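Long-range contacts in 3-deoxy-d-manno-octulosonic-acid transferase (Acinetobacter baumannii, PDB 4BFC), which probably transfers Kdo from CMP-Kdo to a lipid A precursor during lipopolysaccharide assembly, the part crystallised here being its C-terminal CMP-Kdo binding domain: residues C132-G143 against V155-F166; E172-L180 against L205-R215. All coordinates share one frame; numbering follows the deposited sequence.

Interaction 1. Residues C132-G143 against V155-F166; sequences CFVGGSLNEPGG and VPTVVGPRYFNF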
loop_
_atom_site.group_PDB
_atom_site.type_symbol
_atom_site.label_atom_id
_atom_site.label_comp_id
_atom_site.label_asym_id
_atom_site.label_seq_id
_atom_site.Cartn_x
_atom_site.Cartn_y
_atom_site.Cartn_z
ATOM N N CYS A 132 16.165 -9.549 15.195
ATOM C CA CYS A 132 14.944 -9.000 14.663
ATOM C C CYS A 132 14.080 -10.028 13.941
ATOM O O CYS A 132 14.494 -11.157 13.667
ATOM C CB CYS A 132 15.260 -7.787 13.742
ATOM S SG CYS A 132 15.781 -8.248 12.078
ATOM N N PHE A 133 12.836 -9.638 13.732
ATOM C CA PHE A 133 11.891 -10.315 12.871
ATOM C C PHE A 133 11.316 -9.293 11.857
ATOM O O PHE A 133 10.865 -8.240 12.243
ATOM C CB PHE A 133 10.742 -10.819 13.734
ATOM C CG PHE A 133 9.507 -11.270 12.975
ATOM C CD1 PHE A 133 9.407 -12.496 12.290
ATOM C CD2 PHE A 133 8.439 -10.354 12.808
ATOM C CE1 PHE A 133 8.234 -12.833 11.590
ATOM C CE2 PHE A 133 7.265 -10.675 12.096
ATOM C CZ PHE A 133 7.143 -11.966 11.496
ATOM N N VAL A 134 11.347 -9.667 10.584
ATOM C CA VAL A 134 10.813 -8.822 9.489
ATOM C C VAL A 134 9.436 -9.329 9.111
ATOM O O VAL A 134 9.261 -10.464 8.630
ATOM C CB VAL A 134 11.761 -8.758 8.262
ATOM C CG1 VAL A 134 11.083 -7.869 7.162
ATOM C CG2 VAL A 134 13.112 -8.151 8.700
ATOM N N GLY A 135 8.467 -8.446 9.338
ATOM C CA GLY A 135 7.034 -8.780 9.254
ATOM C C GLY A 135 6.412 -8.769 7.851
ATOM O O GLY A 135 7.073 -8.782 6.780
ATOM N N GLY A 136 5.089 -8.737 7.845
ATOM C CA GLY A 136 4.428 -9.010 6.571
ATOM C C GLY A 136 4.557 -10.473 6.151
ATOM O O GLY A 136 4.238 -10.815 5.018
ATOM N N SER A 137 4.977 -11.348 7.072
ATOM C CA SER A 137 5.455 -12.687 6.682
ATOM C C SER A 137 4.793 -13.829 7.489
ATOM O O SER A 137 4.929 -14.982 7.040
ATOM C CB SER A 137 6.994 -12.791 6.738
ATOM O OG SER A 137 7.515 -12.544 8.093
ATOM N N LEU A 138 4.160 -13.478 8.624
ATOM C CA LEU A 138 3.251 -14.399 9.377
ATOM C C LEU A 138 1.774 -14.185 9.077
ATOM O O LEU A 138 0.993 -15.118 9.246
ATOM C CB LEU A 138 3.547 -14.378 10.887
ATOM C CG LEU A 138 4.827 -15.006 11.406
ATOM C CD1 LEU A 138 5.003 -14.560 12.849
ATOM C CD2 LEU A 138 4.665 -16.510 11.291
ATOM N N ASN A 139 1.356 -12.961 8.660
ATOM C CA ASN A 139 0.004 -12.779 8.226
ATOM C C ASN A 139 -0.341 -13.526 6.951
ATOM O O ASN A 139 0.531 -14.118 6.298
ATOM C CB ASN A 139 -0.339 -11.273 8.118
ATOM C CG ASN A 139 0.575 -10.541 7.184
ATOM O OD1 ASN A 139 1.821 -10.677 7.214
ATOM N ND2 ASN A 139 -0.026 -9.760 6.304
ATOM N N GLU A 140 -1.661 -13.549 6.658
ATOM C CA GLU A 140 -2.183 -14.171 5.420
ATOM C C GLU A 140 -2.832 -13.068 4.609
ATOM O O GLU A 140 -3.573 -12.281 5.145
ATOM C CB GLU A 140 -3.277 -15.180 5.723
ATOM C CG GLU A 140 -2.826 -16.364 6.530
ATOM C CD GLU A 140 -2.153 -17.432 5.688
ATOM O OE1 GLU A 140 -2.070 -17.351 4.434
ATOM O OE2 GLU A 140 -1.693 -18.389 6.318
ATOM N N PRO A 141 -2.553 -13.037 3.316
ATOM C CA PRO A 141 -1.711 -14.014 2.659
ATOM C C PRO A 141 -0.216 -13.725 2.864
ATOM O O PRO A 141 0.640 -14.517 2.409
ATOM C CB PRO A 141 -2.062 -13.860 1.162
ATOM C CG PRO A 141 -2.667 -12.518 1.048
ATOM C CD PRO A 141 -3.259 -12.137 2.382
ATOM N N GLY A 142 0.114 -12.608 3.545
ATOM C CA GLY A 142 1.515 -12.210 3.705
ATOM C C GLY A 142 2.210 -11.735 2.439
ATOM O O GLY A 142 1.571 -11.135 1.495
ATOM N N GLY A 143 3.505 -12.023 2.376
ATOM C CA GLY A 143 4.361 -11.638 1.228
ATOM C C GLY A 143 5.729 -11.116 1.586
ATOM O O GLY A 143 6.651 -11.194 0.778
ATOM N N VAL A 155 22.382 -7.667 11.931
ATOM C CA VAL A 155 21.364 -8.139 12.844
ATOM C C VAL A 155 20.890 -9.524 12.429
ATOM O O VAL A 155 20.406 -9.680 11.319
ATOM C CB VAL A 155 20.117 -7.242 12.873
ATOM C CG1 VAL A 155 19.144 -7.758 13.923
ATOM C CG2 VAL A 155 20.513 -5.810 13.163
ATOM N N PRO A 156 21.005 -10.526 13.321
ATOM C CA PRO A 156 20.349 -11.813 13.030
ATOM C C PRO A 156 18.845 -11.663 12.738
ATOM O O PRO A 156 18.135 -10.969 13.472
ATOM C CB PRO A 156 20.587 -12.638 14.278
ATOM C CG PRO A 156 21.704 -11.963 14.994
ATOM C CD PRO A 156 21.667 -10.525 14.639
ATOM N N THR A 157 18.378 -12.248 11.622
ATOM C CA THR A 157 17.030 -11.929 11.064
ATOM C C THR A 157 16.130 -13.159 10.932
ATOM O O THR A 157 16.549 -14.211 10.410
ATOM C CB THR A 157 17.157 -11.210 9.702
ATOM O OG1 THR A 157 17.914 -10.007 9.909
ATOM C CG2 THR A 157 15.735 -10.826 9.067
ATOM N N VAL A 158 14.925 -13.055 11.453
ATOM C CA VAL A 158 13.900 -14.086 11.304
ATOM C C VAL A 158 12.785 -13.586 10.407
ATOM O O VAL A 158 12.405 -12.416 10.511
ATOM C CB VAL A 158 13.317 -14.471 12.690
ATOM C CG1 VAL A 158 12.282 -15.590 12.603
ATOM C CG2 VAL A 158 14.426 -14.758 13.741
ATOM N N VAL A 159 12.294 -14.426 9.501
ATOM C CA VAL A 159 11.057 -14.169 8.769
ATOM C C VAL A 159 10.089 -15.320 8.919
ATOM O O VAL A 159 10.508 -16.447 9.228
ATOM C CB VAL A 159 11.295 -13.817 7.251
ATOM C CG1 VAL A 159 12.138 -12.553 7.134
ATOM C CG2 VAL A 159 11.918 -14.993 6.505
ATOM N N GLY A 160 8.789 -15.050 8.764
ATOM C CA GLY A 160 7.767 -16.050 8.643
ATOM C C GLY A 160 7.836 -16.723 7.277
ATOM O O GLY A 160 8.641 -16.345 6.440
ATOM N N PRO A 161 6.914 -17.685 7.040
ATOM C CA PRO A 161 7.013 -18.525 5.829
ATOM C C PRO A 161 6.469 -17.833 4.588
ATOM O O PRO A 161 6.833 -18.221 3.448
ATOM C CB PRO A 161 6.149 -19.749 6.178
ATOM C CG PRO A 161 5.499 -19.484 7.468
ATOM C CD PRO A 161 5.886 -18.126 7.979
ATOM N N ARG A 162 5.635 -16.791 4.811
ATOM C CA ARG A 162 5.013 -16.058 3.655
ATOM C C ARG A 162 5.841 -14.833 3.213
ATOM O O ARG A 162 5.544 -13.690 3.578
ATOM C CB ARG A 162 3.552 -15.813 3.915
ATOM C CG ARG A 162 2.744 -17.138 3.852
ATOM C CD ARG A 162 1.454 -17.002 4.618
ATOM N NE ARG A 162 1.548 -16.848 6.096
ATOM C CZ ARG A 162 1.709 -17.858 6.958
ATOM N NH1 ARG A 162 1.841 -19.092 6.463
ATOM N NH2 ARG A 162 1.800 -17.659 8.301
ATOM N N TYR A 163 6.904 -15.118 2.459
ATOM C CA TYR A 163 7.895 -14.112 2.057
ATOM C C TYR A 163 8.008 -13.960 0.543
ATOM O O TYR A 163 8.983 -13.510 0.057
ATOM C CB TYR A 163 9.267 -14.388 2.708
ATOM C CG TYR A 163 9.851 -15.750 2.363
ATOM C CD1 TYR A 163 10.535 -15.947 1.168
ATOM C CD2 TYR A 163 9.710 -16.837 3.253
ATOM C CE1 TYR A 163 11.070 -17.196 0.872
ATOM C CE2 TYR A 163 10.242 -18.085 2.953
ATOM C CZ TYR A 163 10.937 -18.230 1.775
ATOM O OH TYR A 163 11.471 -19.446 1.445
ATOM N N PHE A 164 6.981 -14.374 -0.159
ATOM C CA PHE A 164 7.022 -14.557 -1.648
ATOM C C PHE A 164 7.266 -13.275 -2.437
ATOM O O PHE A 164 7.824 -13.320 -3.574
ATOM C CB PHE A 164 5.779 -15.296 -2.118
ATOM C CG PHE A 164 4.509 -14.720 -1.616
ATOM C CD1 PHE A 164 3.904 -13.594 -2.263
ATOM C CD2 PHE A 164 3.885 -15.262 -0.496
ATOM C CE1 PHE A 164 2.705 -13.091 -1.792
ATOM C CE2 PHE A 164 2.679 -14.745 -0.034
ATOM C CZ PHE A 164 2.108 -13.668 -0.690
ATOM N N ASN A 165 7.027 -12.129 -1.806
ATOM C CA ASN A 165 7.393 -10.862 -2.517
ATOM C C ASN A 165 8.876 -10.600 -2.565
ATOM O O ASN A 165 9.311 -9.792 -3.378
ATOM C CB ASN A 165 6.563 -9.627 -2.094
ATOM C CG ASN A 165 5.070 -9.853 -2.337
ATOM O OD1 ASN A 165 4.662 -10.515 -3.351
ATOM N ND2 ASN A 165 4.230 -9.311 -1.455
ATOM N N PHE A 166 9.631 -11.379 -1.794
ATOM C CA PHE A 166 11.083 -11.299 -1.679
ATOM C C PHE A 166 11.653 -12.734 -1.811
ATOM O O PHE A 166 12.702 -13.082 -1.264
ATOM C CB PHE A 166 11.455 -10.662 -0.318
ATOM C CG PHE A 166 11.165 -9.201 -0.272
ATOM C CD1 PHE A 166 12.117 -8.279 -0.723
ATOM C CD2 PHE A 166 9.901 -8.761 0.150
ATOM C CE1 PHE A 166 11.778 -6.916 -0.742
ATOM C CE2 PHE A 166 9.563 -7.391 0.089
ATOM C CZ PHE A 166 10.553 -6.470 -0.303
HETATM O O HOH W 1 1.235 -10.102 -0.806
#

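Interaction 2. Residues E172-L180 against L205-R215; sequences EFIDENAVL and LVAQAHKVLQR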
loop_
_atom_site.group_PDB
_atom_site.type_symbol
_atom_site.label_atom_id
_atom_site.label_comp_id
_atom_site.label_asym_id
_atom_site.label_seq_id
_atom_site.Cartn_x
_atom_site.Cartn_y
_atom_site.Cartn_z
ATOM N N GLU A 172 18.137 -16.955 -1.461
ATOM C CA GLU A 172 19.607 -16.841 -1.521
ATOM C C GLU A 172 20.200 -16.932 -0.093
ATOM O O GLU A 172 21.261 -17.535 0.138
ATOM C CB GLU A 172 20.021 -15.502 -2.099
ATOM C CG GLU A 172 19.932 -15.377 -3.611
ATOM C CD GLU A 172 20.044 -13.941 -4.109
ATOM O OE1 GLU A 172 20.322 -13.007 -3.313
ATOM O OE2 GLU A 172 19.829 -13.730 -5.312
ATOM N N PHE A 173 19.497 -16.331 0.871
ATOM C CA PHE A 173 19.937 -16.356 2.250
ATOM C C PHE A 173 19.642 -17.697 2.978
ATOM O O PHE A 173 20.459 -18.140 3.790
ATOM C CB PHE A 173 19.417 -15.119 2.999
ATOM C CG PHE A 173 20.178 -13.841 2.658
ATOM C CD1 PHE A 173 21.287 -13.437 3.365
ATOM C CD2 PHE A 173 19.725 -13.015 1.634
ATOM C CE1 PHE A 173 21.980 -12.276 3.056
ATOM C CE2 PHE A 173 20.413 -11.852 1.289
ATOM C CZ PHE A 173 21.539 -11.464 2.016
ATOM N N ILE A 174 18.548 -18.376 2.646
ATOM C CA ILE A 174 18.267 -19.682 3.231
ATOM C C ILE A 174 19.325 -20.672 2.728
ATOM O O ILE A 174 19.818 -21.502 3.516
ATOM C CB ILE A 174 16.853 -20.200 2.849
ATOM C CG1 ILE A 174 15.727 -19.327 3.456
ATOM C CG2 ILE A 174 16.635 -21.665 3.258
ATOM C CD1 ILE A 174 14.373 -19.745 2.888
ATOM N N ASP A 175 19.705 -20.562 1.448
ATOM C CA ASP A 175 20.688 -21.497 0.853
ATOM C C ASP A 175 22.051 -21.401 1.503
ATOM O O ASP A 175 22.788 -22.380 1.486
ATOM C CB ASP A 175 20.895 -21.262 -0.640
ATOM C CG ASP A 175 19.672 -21.568 -1.459
ATOM O OD1 ASP A 175 18.769 -22.296 -0.994
ATOM O OD2 ASP A 175 19.626 -21.062 -2.600
ATOM N N GLU A 176 22.412 -20.235 2.033
ATOM C CA GLU A 176 23.694 -20.076 2.742
ATOM C C GLU A 176 23.596 -20.083 4.293
ATOM O O GLU A 176 24.553 -19.624 4.954
ATOM C CB GLU A 176 24.378 -18.801 2.294
ATOM C CG GLU A 176 24.636 -18.738 0.796
ATOM C CD GLU A 176 25.570 -19.814 0.327
ATOM O OE1 GLU A 176 26.660 -19.949 0.928
ATOM O OE2 GLU A 176 25.209 -20.521 -0.644
ATOM N N ASN A 177 22.461 -20.555 4.827
ATOM C CA ASN A 177 22.150 -20.580 6.284
ATOM C C ASN A 177 22.348 -19.208 6.912
ATOM O O ASN A 177 23.017 -19.033 7.919
ATOM C CB ASN A 177 22.993 -21.686 6.988
ATOM C CG ASN A 177 22.640 -23.069 6.468
ATOM O OD1 ASN A 177 21.480 -23.491 6.530
ATOM N ND2 ASN A 177 23.611 -23.753 5.905
ATOM N N ALA A 178 21.736 -18.211 6.269
ATOM C CA ALA A 178 22.068 -16.846 6.567
ATOM C C ALA A 178 20.854 -16.064 7.117
ATOM O O ALA A 178 21.043 -14.938 7.567
ATOM C CB ALA A 178 22.638 -16.174 5.339
ATOM N N VAL A 179 19.699 -16.731 7.172
ATOM C CA VAL A 179 18.412 -16.168 7.624
ATOM C C VAL A 179 17.604 -17.294 8.279
ATOM O O VAL A 179 17.683 -18.483 7.869
ATOM C CB VAL A 179 17.609 -15.557 6.456
ATOM C CG1 VAL A 179 17.052 -16.625 5.513
ATOM C CG2 VAL A 179 16.458 -14.683 7.012
ATOM N N LEU A 180 16.881 -16.959 9.320
ATOM C CA LEU A 180 16.100 -17.919 10.053
ATOM C C LEU A 180 14.632 -17.863 9.690
ATOM O O LEU A 180 13.966 -16.805 9.696
ATOM C CB LEU A 180 16.302 -17.761 11.581
ATOM C CG LEU A 180 17.816 -17.882 11.928
ATOM C CD1 LEU A 180 18.100 -17.201 13.253
ATOM C CD2 LEU A 180 18.213 -19.325 12.028
ATOM N N LEU A 205 25.918 -16.926 11.898
ATOM C CA LEU A 205 24.801 -16.469 11.032
ATOM C C LEU A 205 25.134 -15.127 10.331
ATOM O O LEU A 205 24.915 -14.962 9.103
ATOM C CB LEU A 205 23.508 -16.324 11.851
ATOM C CG LEU A 205 22.136 -16.156 11.234
ATOM C CD1 LEU A 205 21.704 -17.345 10.405
ATOM C CD2 LEU A 205 21.224 -15.951 12.430
ATOM N N VAL A 206 25.646 -14.172 11.120
ATOM C CA VAL A 206 26.010 -12.839 10.614
ATOM C C VAL A 206 27.131 -12.982 9.572
ATOM O O VAL A 206 27.125 -12.305 8.543
ATOM C CB VAL A 206 26.345 -11.864 11.774
ATOM C CG1 VAL A 206 26.887 -10.514 11.307
ATOM C CG2 VAL A 206 25.100 -11.611 12.632
ATOM N N ALA A 207 28.071 -13.898 9.828
ATOM C CA ALA A 207 29.116 -14.247 8.849
ATOM C C ALA A 207 28.573 -14.768 7.500
ATOM O O ALA A 207 28.993 -14.295 6.445
ATOM C CB ALA A 207 30.138 -15.217 9.471
ATOM N N GLN A 208 27.628 -15.708 7.534
ATOM C CA GLN A 208 27.056 -16.263 6.336
ATOM C C GLN A 208 26.267 -15.202 5.582
ATOM O O GLN A 208 26.251 -15.202 4.340
ATOM C CB GLN A 208 26.116 -17.422 6.650
ATOM C CG GLN A 208 26.771 -18.709 7.105
ATOM C CD GLN A 208 27.813 -19.170 6.113
ATOM O OE1 GLN A 208 28.995 -19.150 6.415
ATOM N NE2 GLN A 208 27.383 -19.533 4.896
ATOM N N ALA A 209 25.565 -14.323 6.323
ATOM C CA ALA A 209 24.842 -13.202 5.703
ATOM C C ALA A 209 25.771 -12.280 4.930
ATOM O O ALA A 209 25.512 -11.952 3.750
ATOM C CB ALA A 209 24.099 -12.390 6.783
ATOM N N HIS A 210 26.847 -11.865 5.594
ATOM C CA HIS A 210 27.906 -11.094 4.928
ATOM C C HIS A 210 28.539 -11.710 3.705
ATOM O O HIS A 210 28.922 -10.977 2.788
ATOM C CB HIS A 210 28.933 -10.542 5.922
ATOM C CG HIS A 210 28.619 -9.132 6.336
ATOM N ND1 HIS A 210 29.329 -8.069 5.898
ATOM C CD2 HIS A 210 27.554 -8.617 7.094
ATOM C CE1 HIS A 210 28.777 -6.931 6.390
ATOM N NE2 HIS A 210 27.690 -7.270 7.119
ATOM N N LYS A 211 28.613 -13.038 3.646
ATOM C CA LYS A 211 29.025 -13.737 2.421
ATOM C C LYS A 211 28.047 -13.501 1.265
ATOM O O LYS A 211 28.445 -13.092 0.168
ATOM C CB LYS A 211 29.149 -15.248 2.650
ATOM C CG LYS A 211 30.546 -15.755 3.006
ATOM C CD LYS A 211 30.503 -17.255 3.283
ATOM C CE LYS A 211 31.642 -17.699 4.195
ATOM N NZ LYS A 211 31.437 -19.092 4.685
ATOM N N VAL A 212 26.765 -13.768 1.508
ATOM C CA VAL A 212 25.750 -13.592 0.488
ATOM C C VAL A 212 25.788 -12.129 0.053
ATOM O O VAL A 212 25.697 -11.842 -1.136
ATOM C CB VAL A 212 24.341 -13.944 0.998
ATOM C CG1 VAL A 212 23.269 -13.676 -0.063
ATOM C CG2 VAL A 212 24.279 -15.393 1.461
ATOM N N LEU A 213 25.932 -11.209 1.013
ATOM C CA LEU A 213 25.826 -9.780 0.710
ATOM C C LEU A 213 26.938 -9.284 -0.172
ATOM O O LEU A 213 26.725 -8.381 -0.991
ATOM C CB LEU A 213 25.716 -8.916 1.986
ATOM C CG LEU A 213 24.355 -8.910 2.688
ATOM C CD1 LEU A 213 24.554 -8.334 4.095
ATOM C CD2 LEU A 213 23.297 -8.138 1.917
ATOM N N GLN A 214 28.115 -9.885 -0.032
ATOM C CA GLN A 214 29.280 -9.423 -0.783
ATOM C C GLN A 214 29.227 -9.786 -2.265
ATOM O O GLN A 214 29.405 -8.911 -3.127
ATOM C CB GLN A 214 30.574 -9.875 -0.124
ATOM C CG GLN A 214 31.022 -8.887 0.934
ATOM C CD GLN A 214 32.478 -9.052 1.321
ATOM O OE1 GLN A 214 33.084 -10.106 1.101
ATOM N NE2 GLN A 214 33.050 -8.004 1.903
ATOM N N ARG A 215 28.965 -11.058 -2.558
ATOM C CA ARG A 215 28.903 -11.531 -3.946
ATOM C C ARG A 215 27.840 -10.787 -4.768
ATOM O O ARG A 215 26.773 -10.418 -4.253
ATOM C CB ARG A 215 28.652 -13.037 -3.994
ATOM C CG ARG A 215 27.288 -13.428 -3.456
ATOM C CD ARG A 215 26.966 -14.906 -3.614
ATOM N NE ARG A 215 27.799 -15.753 -2.764
ATOM C CZ ARG A 215 27.359 -16.850 -2.148
ATOM N NH1 ARG A 215 26.089 -17.217 -2.266
ATOM N NH2 ARG A 215 28.182 -17.570 -1.402
#

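Interaction 1. Residues C132-G143 against V155-F166
Val134 and Thr157 meet through their CG2 methyls, 3.8 Å apart, on one face of the parallel pair 132-134 and 157-159, where Cys132 SG also lies against Thr157. On the other face Phe133 reaches Val158, its CD1 being 4.2 Å from Val158 CG1. Cys132 N to Pro156 O, Val158 N to Cys132 O and Val134 N to Val158 O join the backbones. Beyond the strands Ser137 takes over: with OG between its backbone N and carbonyl carbon (chi1 61°), the hydroxyl donates to Val134 O and accepts from Gly160 N at 2.9 Å, while its carbonyl receives Arg162 N. The polar edge centres on Arg162. The Arg162 chain, bent at chi3 (-67°), brings two edge N-H groups onto loop carbonyls, NH2 to Leu138 O at 2.8 Å and NE to Asn139 O at 2.9 Å. Both acceptors lie near the guanidinium plane, which should fix the rotation of the group. Glu140 stacks its carboxylate over one face, Glu140 OE2 lying 3.6 Å from Arg162 NE, a salt bridge of charge alone. Further on, Gly143 CA sits over the Phe164 ring, 3.6 Å from the centroid, and Asn165 N donates to a lone pair of Gly143 O at 2.8 Å. The strands and helix 148-152 form a beta-alpha-beta unit of the Rossmann-like domain; Pro150 covers the Cys132 and Thr157 face, while helices 54-68 and 185-197 cover Phe133.

Interaction 2. Residues E172-L180 against L205-R215
Val212 presses CG1 onto the face of the Phe173 ring, 3.6 Å from the centroid and 14° off the ring normal, making a CH-pi contact at the tightly packed heart of this helix-end junction. Leu213 comes to the ring edge instead, its CD2 3.8 Å from Phe173 CZ. The other Val212 methyl, CG2, lies 3.4 Å from Glu176 CG, so the one valine is wedged between an aromatic ring and the aliphatic part of an acidic side chain. Ala178 CB settles on the helix backbone, 3.6 Å from Ala209 N, where a small residue lets the chains approach closely. Leu180 CD1 and Leu205 CD2 are tight at 3.5 Å. Helix 167-175 ends in a Schellman motif with Asn177 at C-prime, and the carbonyl O of Glu176 in this turn receives Gln208 NE2 at 2.8 Å. Gln208, bent at chi2 (-54°), holds its amide so that this oxygen lies in the amide plane, while its OE1 accepts from Lys211 NZ. Toward solvent the contact slackens: Glu176 OE1 and Arg215 NH2 form only a long salt bridge of 3.7 Å, with the carboxylate at the guanidinium edge. Helix 199-214 thus packs across the end of helix 167-175 and the loop leading to strand 180-181. Met151 of helix 148-152 touches Phe173, Val179 and Ala209 from within the domain, and Ile191 and Cys195 of helix 185-197 pack on Leu180.

In the fold
Interactions 1 and 2 follow one another along the chain, their centres about 16 Å apart, and meet at the edge of the parallel sheet. Strand 157-159 of interaction 1 bonds to Leu180 of interaction 2, probably through Val159 N to Leu180 O at 2.9 Å and Leu180 N to Thr157 O at 3.0 Å. Helix 167-175 connects the loop end of the first contact to the second, and Tyr163 packs its OH 3.3 Å from Ile174 CD1 while bonding to Asp171. Beta-mercaptoethanol, probably from the crystallisation liquor, is bound about 4 Å from the side chain of Leu180, and such a molecule also lies about 6 Å from that of Pro156.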